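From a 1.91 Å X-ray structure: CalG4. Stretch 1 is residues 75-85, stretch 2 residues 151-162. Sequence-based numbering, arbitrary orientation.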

# COMPACT_ATOMS: atom_id res chain seq x y z
N ALA A 75 -2.15 -29.11 27.17
CA ALA A 75 -1.71 -27.95 26.39
C ALA A 75 -2.83 -27.41 25.51
O ALA A 75 -2.94 -26.19 25.32
CB ALA A 75 -0.51 -28.30 25.56
N GLU A 76 -3.67 -28.31 24.99
CA GLU A 76 -4.85 -27.93 24.18
C GLU A 76 -5.84 -27.02 24.92
O GLU A 76 -6.24 -25.96 24.41
CB GLU A 76 -5.58 -29.18 23.71
CG GLU A 76 -5.11 -29.72 22.38
CD GLU A 76 -5.86 -30.98 21.97
OE1 GLU A 76 -6.75 -31.42 22.74
OE2 GLU A 76 -5.56 -31.50 20.87
N THR A 77 -6.24 -27.47 26.12
CA THR A 77 -7.06 -26.69 27.05
C THR A 77 -6.43 -25.35 27.42
O THR A 77 -7.14 -24.34 27.50
CB THR A 77 -7.40 -27.49 28.31
OG1 THR A 77 -8.24 -28.57 27.94
CG2 THR A 77 -8.14 -26.65 29.35
N GLN A 78 -5.12 -25.35 27.66
CA GLN A 78 -4.37 -24.13 27.97
C GLN A 78 -4.42 -23.13 26.83
O GLN A 78 -4.56 -21.93 27.06
CB GLN A 78 -2.93 -24.44 28.37
CG GLN A 78 -2.82 -25.17 29.72
CD GLN A 78 -3.67 -24.51 30.79
OE1 GLN A 78 -3.73 -23.27 30.89
NE2 GLN A 78 -4.36 -25.33 31.59
N LEU A 79 -4.30 -23.64 25.60
CA LEU A 79 -4.44 -22.81 24.43
C LEU A 79 -5.80 -22.15 24.34
O LEU A 79 -5.88 -20.96 24.05
CB LEU A 79 -4.19 -23.60 23.14
CG LEU A 79 -2.79 -24.14 22.92
CD1 LEU A 79 -2.81 -24.88 21.57
CD2 LEU A 79 -1.77 -23.00 22.94
N HIS A 80 -6.88 -22.93 24.52
CA HIS A 80 -8.21 -22.34 24.57
C HIS A 80 -8.37 -21.32 25.69
O HIS A 80 -9.07 -20.32 25.52
CB HIS A 80 -9.29 -23.39 24.74
CG HIS A 80 -9.34 -24.40 23.63
ND1 HIS A 80 -9.11 -24.07 22.31
CD2 HIS A 80 -9.65 -25.72 23.63
CE1 HIS A 80 -9.25 -25.15 21.55
NE2 HIS A 80 -9.56 -26.17 22.34
N LEU A 81 -7.81 -21.60 26.86
CA LEU A 81 -7.96 -20.66 27.99
C LEU A 81 -7.23 -19.35 27.74
O LEU A 81 -7.75 -18.27 28.13
CB LEU A 81 -7.54 -21.29 29.35
CG LEU A 81 -8.46 -22.44 29.81
CD1 LEU A 81 -7.86 -23.11 31.04
CD2 LEU A 81 -9.88 -21.97 30.09
N VAL A 82 -6.08 -19.40 27.08
CA VAL A 82 -5.35 -18.16 26.79
C VAL A 82 -6.14 -17.35 25.76
O VAL A 82 -6.10 -16.13 25.80
CB VAL A 82 -3.83 -18.34 26.36
CG1 VAL A 82 -3.68 -19.00 25.01
CG2 VAL A 82 -3.15 -16.98 26.31
N TYR A 83 -6.83 -18.03 24.85
CA TYR A 83 -7.69 -17.37 23.84
C TYR A 83 -8.79 -16.56 24.56
O TYR A 83 -9.05 -15.38 24.23
CB TYR A 83 -8.31 -18.44 22.93
CG TYR A 83 -9.32 -17.90 21.93
CD1 TYR A 83 -8.89 -17.25 20.76
CD2 TYR A 83 -10.70 -18.01 22.17
CE1 TYR A 83 -9.83 -16.75 19.84
CE2 TYR A 83 -11.64 -17.51 21.26
CZ TYR A 83 -11.18 -16.88 20.10
OH TYR A 83 -12.07 -16.37 19.18
N VAL A 84 -9.44 -17.23 25.51
CA VAL A 84 -10.48 -16.57 26.32
C VAL A 84 -9.91 -15.39 27.12
O VAL A 84 -10.51 -14.30 27.10
CB VAL A 84 -11.28 -17.57 27.20
CG1 VAL A 84 -12.28 -16.81 28.07
CG2 VAL A 84 -12.03 -18.59 26.29
N ARG A 85 -8.78 -15.58 27.80
CA ARG A 85 -8.14 -14.50 28.54
C ARG A 85 -7.80 -13.31 27.66
O ARG A 85 -7.97 -12.16 28.07
CB ARG A 85 -6.89 -14.94 29.30
CG ARG A 85 -7.15 -15.91 30.48
CD ARG A 85 -5.93 -16.04 31.37
NE ARG A 85 -4.75 -16.54 30.67
CZ ARG A 85 -4.45 -17.83 30.52
NH1 ARG A 85 -5.25 -18.77 31.03
NH2 ARG A 85 -3.35 -18.19 29.87
N GLY A 151 -8.64 -34.12 15.65
CA GLY A 151 -9.32 -34.99 16.63
C GLY A 151 -9.52 -34.34 17.99
O GLY A 151 -9.64 -35.03 19.01
N GLN A 152 -9.59 -33.01 18.04
CA GLN A 152 -9.88 -32.35 19.32
C GLN A 152 -11.35 -31.89 19.44
O GLN A 152 -12.03 -31.67 18.44
CB GLN A 152 -8.88 -31.20 19.63
CG GLN A 152 -8.92 -30.06 18.66
CD GLN A 152 -7.79 -29.03 18.83
OE1 GLN A 152 -6.96 -28.86 17.92
NE2 GLN A 152 -7.78 -28.30 19.97
N ARG A 153 -11.84 -31.76 20.67
CA ARG A 153 -13.18 -31.23 20.94
C ARG A 153 -13.33 -29.74 20.66
O ARG A 153 -12.39 -28.99 20.85
CB ARG A 153 -13.54 -31.50 22.41
CG ARG A 153 -13.49 -33.01 22.72
CD ARG A 153 -13.66 -33.29 24.21
NE ARG A 153 -14.99 -32.96 24.75
CZ ARG A 153 -16.06 -33.75 24.73
NH1 ARG A 153 -16.03 -34.96 24.17
NH2 ARG A 153 -17.20 -33.33 25.28
N HIS A 154 -14.54 -29.32 20.27
CA HIS A 154 -14.88 -27.90 20.19
C HIS A 154 -14.52 -27.33 21.57
O HIS A 154 -14.79 -27.97 22.58
CB HIS A 154 -16.38 -27.72 19.90
CG HIS A 154 -16.76 -26.31 19.49
ND1 HIS A 154 -16.75 -25.25 20.36
CD2 HIS A 154 -17.15 -25.80 18.28
CE1 HIS A 154 -17.10 -24.14 19.72
NE2 HIS A 154 -17.34 -24.45 18.45
N PRO A 155 -13.91 -26.12 21.63
CA PRO A 155 -13.63 -25.53 22.95
C PRO A 155 -14.86 -25.45 23.85
O PRO A 155 -14.73 -25.55 25.06
CB PRO A 155 -13.13 -24.10 22.63
CG PRO A 155 -13.32 -23.91 21.19
CD PRO A 155 -13.40 -25.28 20.54
N ALA A 156 -16.04 -25.29 23.26
CA ALA A 156 -17.28 -25.19 24.06
C ALA A 156 -17.61 -26.51 24.71
O ALA A 156 -18.35 -26.55 25.69
CB ALA A 156 -18.43 -24.74 23.17
N ASP A 157 -17.04 -27.59 24.17
CA ASP A 157 -17.22 -28.95 24.71
C ASP A 157 -16.13 -29.38 25.68
O ASP A 157 -16.12 -30.53 26.16
CB ASP A 157 -17.33 -29.94 23.56
CG ASP A 157 -18.66 -29.83 22.82
OD1 ASP A 157 -19.66 -29.49 23.50
OD2 ASP A 157 -18.71 -30.08 21.59
N VAL A 158 -15.21 -28.47 25.98
CA VAL A 158 -14.20 -28.68 27.02
C VAL A 158 -14.65 -28.02 28.32
O VAL A 158 -14.86 -26.80 28.38
CB VAL A 158 -12.79 -28.14 26.57
CG1 VAL A 158 -11.72 -28.39 27.66
CG2 VAL A 158 -12.35 -28.69 25.20
N GLU A 159 -14.79 -28.83 29.38
CA GLU A 159 -15.30 -28.39 30.67
C GLU A 159 -14.68 -27.10 31.25
O GLU A 159 -15.43 -26.21 31.68
CB GLU A 159 -15.21 -29.54 31.71
CG GLU A 159 -15.47 -29.09 33.12
CD GLU A 159 -16.83 -28.45 33.29
OE1 GLU A 159 -17.78 -28.87 32.57
OE2 GLU A 159 -16.96 -27.55 34.14
N ALA A 160 -13.35 -27.02 31.29
CA ALA A 160 -12.61 -25.85 31.83
C ALA A 160 -12.95 -24.54 31.07
O ALA A 160 -12.99 -23.44 31.67
CB ALA A 160 -11.09 -26.11 31.78
N VAL A 161 -13.15 -24.66 29.76
CA VAL A 161 -13.46 -23.53 28.88
C VAL A 161 -14.94 -23.16 28.97
O VAL A 161 -15.30 -22.00 29.12
CB VAL A 161 -13.09 -23.84 27.42
CG1 VAL A 161 -13.38 -22.64 26.49
CG2 VAL A 161 -11.62 -24.25 27.32
N HIS A 162 -15.80 -24.18 28.87
CA HIS A 162 -17.24 -24.02 28.94
C HIS A 162 -17.65 -23.29 30.23
O HIS A 162 -18.50 -22.38 30.18
CB HIS A 162 -17.92 -25.40 28.84
CG HIS A 162 -19.42 -25.34 28.88
ND1 HIS A 162 -20.13 -25.38 30.07
CD2 HIS A 162 -20.33 -25.17 27.89
CE1 HIS A 162 -21.42 -25.29 29.80
NE2 HIS A 162 -21.57 -25.15 28.49

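Packing of a helix (Ala-75 to Arg-85) against a loop, a short 3-10 segment (Pro-155 to Asp-157) and the first turn of a second helix in CalG4. No hydrogen bond links the two stretches; 461 Å² of surface, both sides summed, is buried, through apolar packing and a CH-pi contact. Each side holds its own backbone: the first helix runs through regular i to i+4 bonds, such as Val-84 N to His-80 O (3.1 Å), while Val-158, at the N-cap position, receives His-162 N at its carbonyl O (2.8 Å). The CA atoms of His-80 and Pro-155 lie 6.5 Å apart and those of Leu-81 and Val-161 6.3 Å.

His-80 is the hub. Its chi1 of -60° (m), a rotamer well suited to a helix, carries the imidazole to the second stretch, and chi2 of -38° turns one ring face to Pro-155. Pro-155 CB sits 3.9 Å from the centroid of the His-80 ring, only 7° off the ring normal, a CH-pi contact in which an aliphatic C-H group of the proline meets the pi cloud. Val-161 CG2 packs at 3.6 Å against His-80 CB, and Gln-152 NE2 comes within 3.6 Å of His-80 NE2 without a hydrogen bond. Gln-152, with chi1 p and chi2 t, extends its amide along this side of the helix; its CB also meets Glu-76 OE2 at 3.6 Å, where the extended chi2 of Glu-76 (179°) carries the carboxylate past the aliphatic base of the glutamine.

Thr-77, chi1 m, brings OG1 to 3.5 Å from Val-158 CG1 and CG2 to 3.9 Å from Ala-160 CB; CG2 also lies 4.3 Å from Val-158 CG1. One turn on, Leu-81 adopts the m,t rotamer common in helices. Its CA-to-CB bond points sideways, but the end of the side chain comes nearer, bringing CD2 to 4.0 Å from Val-161 CG2 and 3.8 Å from Ala-160 O. Val-161, chi1 t, spreads its methyls along the helix: CG2 serves His-80 and Leu-81, while CG1 lies 4.3 Å from Val-84 CG2.

Bonds within the second stretch steady its turn. His-154 points away from the helix, and its ND1 accepts Ala-156 N (3.0 Å). Arg-153 bends at chi3 (66°, p), and its end leads away from the helix, so that NE and NH2 both donate to Asp-157 O, at 3.0 and 3.1 Å.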